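Local atomic coordinates of iota-carrageenase (Alteromonas sp., PDB entry 1H80), a protein that hydrolyses the beta-1,4 linkages of iota-carrageenan, a sulfated galactan of red algal cell walls, from within the chain and with inversion of anomeric configuration. Residues A[371-376]-A[443-448]; A[141-146]-A[177-182]. One frame throughout, in Å; residues are numbered along the deposited sequence.

Interaction 1 of 2, residues A[371-376]-A[443-448]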
loop_
_atom_site.group_PDB
_atom_site.type_symbol
_atom_site.label_atom_id
_atom_site.label_comp_id
_atom_site.label_asym_id
_atom_site.label_seq_id
_atom_site.Cartn_x
_atom_site.Cartn_y
_atom_site.Cartn_z
ATOM N N LEU A 371 20.201 9.404 0.234
ATOM C CA LEU A 371 21.178 9.865 -0.753
ATOM C C LEU A 371 22.638 9.692 -0.364
ATOM O O LEU A 371 23.491 9.500 -1.231
ATOM C CB LEU A 371 20.932 11.332 -1.100
ATOM C CG LEU A 371 19.594 11.674 -1.754
ATOM C CD1 LEU A 371 19.556 13.167 -2.052
ATOM C CD2 LEU A 371 19.415 10.867 -3.035
ATOM N N ASP A 372 22.930 9.757 0.928
ATOM C CA ASP A 372 24.304 9.619 1.383
ATOM C C ASP A 372 24.845 8.210 1.173
ATOM O O ASP A 372 26.051 7.986 1.235
ATOM C CB ASP A 372 24.414 10.016 2.857
ATOM C CG ASP A 372 24.185 11.505 3.080
ATOM O OD1 ASP A 372 23.941 12.236 2.093
ATOM O OD2 ASP A 372 24.251 11.946 4.248
ATOM N N TYR A 373 23.957 7.255 0.915
ATOM C CA TYR A 373 24.407 5.893 0.692
ATOM C C TYR A 373 25.033 5.712 -0.688
ATOM O O TYR A 373 25.511 4.633 -1.024
ATOM C CB TYR A 373 23.251 4.914 0.909
ATOM C CG TYR A 373 22.859 4.818 2.364
ATOM C CD1 TYR A 373 23.774 4.374 3.321
ATOM C CD2 TYR A 373 21.590 5.204 2.794
ATOM C CE1 TYR A 373 23.438 4.321 4.671
ATOM C CE2 TYR A 373 21.242 5.154 4.144
ATOM C CZ TYR A 373 22.173 4.714 5.075
ATOM O OH TYR A 373 21.840 4.681 6.410
ATOM N N PHE A 374 25.039 6.779 -1.484
ATOM C CA PHE A 374 25.652 6.717 -2.807
ATOM C C PHE A 374 27.160 6.916 -2.685
ATOM O O PHE A 374 27.896 6.748 -3.654
ATOM C CB PHE A 374 25.086 7.807 -3.721
ATOM C CG PHE A 374 23.775 7.450 -4.357
ATOM C CD1 PHE A 374 23.658 6.309 -5.145
ATOM C CD2 PHE A 374 22.662 8.262 -4.183
ATOM C CE1 PHE A 374 22.445 5.981 -5.752
ATOM C CE2 PHE A 374 21.443 7.945 -4.784
ATOM C CZ PHE A 374 21.336 6.803 -5.570
ATOM N N SER A 375 27.615 7.261 -1.485
ATOM C CA SER A 375 29.034 7.518 -1.251
ATOM C C SER A 375 29.984 6.411 -1.700
ATOM O O SER A 375 31.123 6.686 -2.081
ATOM C CB SER A 375 29.278 7.812 0.232
ATOM O OG SER A 375 29.034 6.668 1.032
ATOM N N THR A 376 29.522 5.165 -1.673
ATOM C CA THR A 376 30.371 4.041 -2.052
ATOM C C THR A 376 30.436 3.713 -3.541
ATOM O O THR A 376 31.511 3.423 -4.068
ATOM C CB THR A 376 29.950 2.753 -1.313
ATOM O OG1 THR A 376 28.580 2.450 -1.620
ATOM C CG2 THR A 376 30.109 2.924 0.189
ATOM N N THR A 443 25.836 0.615 8.211
ATOM C CA THR A 443 26.328 1.089 6.924
ATOM C C THR A 443 26.858 2.515 6.973
ATOM O O THR A 443 26.152 3.439 7.366
ATOM C CB THR A 443 25.229 1.015 5.857
ATOM O OG1 THR A 443 24.678 -0.306 5.840
ATOM C CG2 THR A 443 25.803 1.333 4.480
ATOM N N GLU A 444 28.113 2.684 6.572
ATOM C CA GLU A 444 28.730 4.000 6.554
ATOM C C GLU A 444 28.235 4.785 5.349
ATOM O O GLU A 444 27.971 4.217 4.288
ATOM C CB GLU A 444 30.253 3.871 6.488
ATOM C CG GLU A 444 30.970 5.185 6.222
ATOM C CD GLU A 444 32.476 5.020 6.153
ATOM O OE1 GLU A 444 32.934 4.031 5.541
ATOM O OE2 GLU A 444 33.197 5.884 6.698
ATOM N N SER A 445 28.107 6.096 5.520
ATOM C CA SER A 445 27.652 6.963 4.446
ATOM C C SER A 445 28.271 8.345 4.601
ATOM O O SER A 445 28.839 8.668 5.643
ATOM C CB SER A 445 26.126 7.081 4.465
ATOM O OG SER A 445 25.676 7.699 5.658
ATOM N N SER A 446 28.164 9.152 3.553
ATOM C CA SER A 446 28.698 10.508 3.563
ATOM C C SER A 446 27.964 11.294 2.490
ATOM O O SER A 446 27.548 10.728 1.477
ATOM C CB SER A 446 30.202 10.492 3.273
ATOM O OG SER A 446 30.476 9.941 1.998
ATOM N N ARG A 447 27.795 12.594 2.707
ATOM C CA ARG A 447 27.092 13.415 1.732
ATOM C C ARG A 447 27.900 13.625 0.460
ATOM O O ARG A 447 28.995 14.191 0.487
ATOM C CB ARG A 447 26.717 14.772 2.331
ATOM C CG ARG A 447 26.021 15.676 1.327
ATOM C CD ARG A 447 25.293 16.829 1.987
ATOM N NE ARG A 447 24.675 17.693 0.985
ATOM C CZ ARG A 447 23.834 18.682 1.262
ATOM N NH1 ARG A 447 23.499 18.940 2.519
ATOM N NH2 ARG A 447 23.330 19.417 0.280
ATOM N N VAL A 448 27.349 13.162 -0.655
ATOM C CA VAL A 448 27.999 13.294 -1.945
ATOM C C VAL A 448 27.047 13.976 -2.920
ATOM O O VAL A 448 27.444 14.360 -4.022
ATOM C CB VAL A 448 28.419 11.907 -2.498
ATOM C CG1 VAL A 448 29.465 11.284 -1.589
ATOM C CG2 VAL A 448 27.217 10.983 -2.584
HETATM O O HOH W 1 24.491 12.338 -0.609
HETATM O O HOH W 2 25.865 10.533 5.860
HETATM O O HOH W 3 23.519 3.519 8.121
HETATM O O HOH W 4 27.285 4.618 1.615
#

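Interaction 2 of 2, residues A[141-146]-A[177-182]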
loop_
_atom_site.group_PDB
_atom_site.type_symbol
_atom_site.label_atom_id
_atom_site.label_comp_id
_atom_site.label_asym_id
_atom_site.label_seq_id
_atom_site.Cartn_x
_atom_site.Cartn_y
_atom_site.Cartn_z
ATOM N N ARG A 141 -15.229 -9.228 6.323
ATOM C CA ARG A 141 -14.589 -10.529 6.499
ATOM C C ARG A 141 -15.019 -11.452 5.385
ATOM O O ARG A 141 -16.157 -11.377 4.913
ATOM C CB ARG A 141 -14.973 -11.154 7.834
ATOM C CG ARG A 141 -14.636 -10.286 9.015
ATOM C CD ARG A 141 -14.917 -10.998 10.316
ATOM N NE ARG A 141 -14.769 -10.072 11.428
ATOM C CZ ARG A 141 -14.955 -10.394 12.701
ATOM N NH1 ARG A 141 -15.298 -11.632 13.037
ATOM N NH2 ARG A 141 -14.810 -9.468 13.636
ATOM N N ASN A 142 -14.099 -12.331 4.998
ATOM C CA ASN A 142 -14.280 -13.301 3.930
ATOM C C ASN A 142 -14.506 -12.558 2.628
ATOM O O ASN A 142 -15.622 -12.484 2.106
ATOM C CB ASN A 142 -15.446 -14.246 4.210
ATOM C CG ASN A 142 -15.433 -15.434 3.282
ATOM O OD1 ASN A 142 -14.370 -15.987 3.003
ATOM N ND2 ASN A 142 -16.597 -15.830 2.795
ATOM N N TYR A 143 -13.424 -12.001 2.109
ATOM C CA TYR A 143 -13.517 -11.228 0.890
ATOM C C TYR A 143 -12.384 -11.484 -0.075
ATOM O O TYR A 143 -11.337 -12.014 0.287
ATOM C CB TYR A 143 -13.566 -9.734 1.222
ATOM C CG TYR A 143 -12.310 -9.179 1.859
ATOM C CD1 TYR A 143 -12.098 -9.262 3.238
ATOM C CD2 TYR A 143 -11.358 -8.523 1.086
ATOM C CE1 TYR A 143 -10.966 -8.689 3.829
ATOM C CE2 TYR A 143 -10.230 -7.950 1.662
ATOM C CZ TYR A 143 -10.042 -8.031 3.029
ATOM O OH TYR A 143 -8.945 -7.418 3.584
ATOM N N LYS A 144 -12.613 -11.096 -1.320
ATOM C CA LYS A 144 -11.620 -11.262 -2.358
ATOM C C LYS A 144 -11.730 -10.097 -3.324
ATOM O O LYS A 144 -12.810 -9.808 -3.836
ATOM C CB LYS A 144 -11.846 -12.586 -3.092
ATOM C CG LYS A 144 -10.791 -12.911 -4.133
ATOM C CD LYS A 144 -11.139 -14.218 -4.845
ATOM C CE LYS A 144 -10.061 -14.621 -5.832
ATOM N NZ LYS A 144 -10.468 -15.846 -6.581
ATOM N N ILE A 145 -10.615 -9.405 -3.527
ATOM C CA ILE A 145 -10.537 -8.271 -4.450
ATOM C C ILE A 145 -9.429 -8.698 -5.407
ATOM O O ILE A 145 -8.306 -8.971 -4.989
ATOM C CB ILE A 145 -10.185 -6.984 -3.696
ATOM C CG1 ILE A 145 -11.355 -6.619 -2.776
ATOM C CG2 ILE A 145 -9.908 -5.850 -4.684
ATOM C CD1 ILE A 145 -11.077 -5.456 -1.837
ATOM N N SER A 146 -9.744 -8.723 -6.702
ATOM C CA SER A 146 -8.801 -9.272 -7.667
ATOM C C SER A 146 -8.861 -8.809 -9.107
ATOM O O SER A 146 -9.915 -8.424 -9.591
ATOM C CB SER A 146 -9.029 -10.796 -7.668
ATOM O OG SER A 146 -8.376 -11.486 -8.720
ATOM N N GLY A 177 -9.199 -12.539 3.947
ATOM C CA GLY A 177 -9.400 -12.017 2.615
ATOM C C GLY A 177 -8.203 -12.235 1.728
ATOM O O GLY A 177 -7.116 -12.584 2.186
ATOM N N ILE A 178 -8.431 -12.052 0.436
ATOM C CA ILE A 178 -7.388 -12.183 -0.562
ATOM C C ILE A 178 -7.453 -10.945 -1.437
ATOM O O ILE A 178 -8.517 -10.584 -1.932
ATOM C CB ILE A 178 -7.608 -13.416 -1.465
ATOM C CG1 ILE A 178 -7.608 -14.688 -0.619
ATOM C CG2 ILE A 178 -6.525 -13.473 -2.539
ATOM C CD1 ILE A 178 -7.799 -15.965 -1.426
ATOM N N ILE A 179 -6.317 -10.282 -1.595
ATOM C CA ILE A 179 -6.224 -9.100 -2.451
ATOM C C ILE A 179 -5.136 -9.500 -3.430
ATOM O O ILE A 179 -3.977 -9.675 -3.049
ATOM C CB ILE A 179 -5.827 -7.867 -1.636
ATOM C CG1 ILE A 179 -6.950 -7.549 -0.649
ATOM C CG2 ILE A 179 -5.566 -6.687 -2.568
ATOM C CD1 ILE A 179 -6.621 -6.456 0.339
ATOM N N GLU A 180 -5.503 -9.657 -4.697
ATOM C CA GLU A 180 -4.535 -10.150 -5.664
ATOM C C GLU A 180 -4.676 -9.677 -7.087
ATOM O O GLU A 180 -5.698 -9.125 -7.479
ATOM C CB GLU A 180 -4.624 -11.673 -5.714
ATOM C CG GLU A 180 -6.044 -12.132 -6.072
ATOM C CD GLU A 180 -6.121 -13.548 -6.610
ATOM O OE1 GLU A 180 -5.378 -14.420 -6.124
ATOM O OE2 GLU A 180 -6.950 -13.791 -7.515
ATOM N N ARG A 181 -3.625 -9.923 -7.863
ATOM C CA ARG A 181 -3.587 -9.583 -9.278
ATOM C C ARG A 181 -3.966 -8.146 -9.580
ATOM O O ARG A 181 -4.950 -7.881 -10.272
ATOM C CB ARG A 181 -4.504 -10.529 -10.055
ATOM C CG ARG A 181 -4.141 -11.994 -9.888
ATOM C CD ARG A 181 -5.113 -12.881 -10.636
ATOM N NE ARG A 181 -5.058 -12.648 -12.076
ATOM C CZ ARG A 181 -5.951 -13.118 -12.941
ATOM N NH1 ARG A 181 -6.974 -13.845 -12.513
ATOM N NH2 ARG A 181 -5.818 -12.864 -14.235
ATOM N N ILE A 182 -3.172 -7.216 -9.067
ATOM C CA ILE A 182 -3.423 -5.811 -9.302
ATOM C C ILE A 182 -2.120 -5.152 -9.704
ATOM O O ILE A 182 -1.061 -5.455 -9.158
ATOM C CB ILE A 182 -3.985 -5.115 -8.047
ATOM C CG1 ILE A 182 -5.300 -5.781 -7.630
ATOM C CG2 ILE A 182 -4.228 -3.637 -8.340
ATOM C CD1 ILE A 182 -5.836 -5.300 -6.295
HETATM O O HOH W 5 -8.115 -16.200 -7.707
#

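Interaction 1 of 2, residues A[371-376]-A[443-448]
Asp372 and Ser445 are joined through a water that donates a hydrogen bond to Asp372 OD2 (2.7 Å) and is also bonded to Ser445 OG. Asp372 CG stands beside its own backbone N (chi1 -68°), and OD1 rests 3.4 Å from Arg447 CA. A carboxylate suits the place because both oxygens can accept: OD2 from this water, OD1 from Tyr451 OH and from a second water, which takes the N-H of Val448.

The one direct bond between the segments is weak, Ser446 N to Asp372 O at 3.3 Å. Ser375 OG, between its backbone N and carbonyl carbon (chi1 67°), is bridged by a water to Glu444 O, with Ser375 CB against Ser446 OG. Tyr373 brings CD1 and CE1 obliquely against Thr443 CG2 and Ser445 CB, CE1 lying 3.8 Å from CG2. Its hydroxyl donates to a water held by Thr443 O, so the aromatic supplies both packing and a polar tip. Val448 CG1 lies against Ser375 CA, and CG2 reaches both Ser375 N and Phe374 CB.

Both segments are surface loops, the first between strands 364-366 and 399-401, the second between strand 438-439 and helix 459-463; Phe374 also packs on Val384 and Leu404.

Interaction 2 of 2, residues A[141-146]-A[177-182]
Three backbone hydrogen bonds tie Tyr143 and Ile145 to residues 178-180: Ile178 N to Tyr143 O, Ile145 N to Ile178 O and Glu180 N to Ile145 O, each 2.9 Å. Ile145 thus uses both its N-H and its carbonyl on the neighbouring strand, the ladder of a parallel pair. The two strand axes run 4.6 Å apart and diverge by only 2°.

A side-chain bond adds to these. Ser146 OG, anti to its backbone N (chi1 169°), donates to the anti lone pair of Glu180 OE2 at 3.0 Å. That oxygen also accepts from a water bound to Lys144 NZ. The extended lysine lies side by side with Ile178 and then crosses the glutamate, but its NZ stays 4.2 Å from OE2, too far for a salt bridge. Glu180 OE1 forms its salt bridge with Arg205 on the next strand, 202-210.

The side chains of Tyr143, Ile145 and Ile179 occupy the other face. Gly177 CA sits over the centre of the Tyr143 ring, 3.8 Å above its plane, in a CH-pi contact; a beta carbon there would collide with Tyr143 CE1. The ring's CE2 meets Ile179 CG1 at 4.0 Å, while its hydroxyl bonds to Ser174. Leu137 of strand 132-141 packs against Tyr143, Ile145 and Ile179, as in the stacked interior of a right-handed parallel beta-helix.

Successive coils are therefore joined by regular backbone hydrogen bonding with apolar packing on one face, whereas on the other the buried Glu180 is satisfied by serine, arginine and water, which would probably stabilise its negative charge.

Interaction 2 belongs to the core and interaction 1 to the surface, on opposite sides of the chain's centre, with about 26 Å between their nearest atoms. The pair 141-146 and 177-182 joins neighbouring strands of the beta-helix, whose repeated geometry permits direct backbone bonding and stacked aliphatic residues. The pair 371-376 and 443-448 joins two loops with no strand pairing, so waters take over much of the bridging between irregular backbones and short polar side chains. A carboxylate is central to both: Asp372 relies on waters and a tyrosine hydroxyl, whereas Glu180, more deeply placed, adds an arginine salt bridge to its serine and water. The two contacts share no strand or loop.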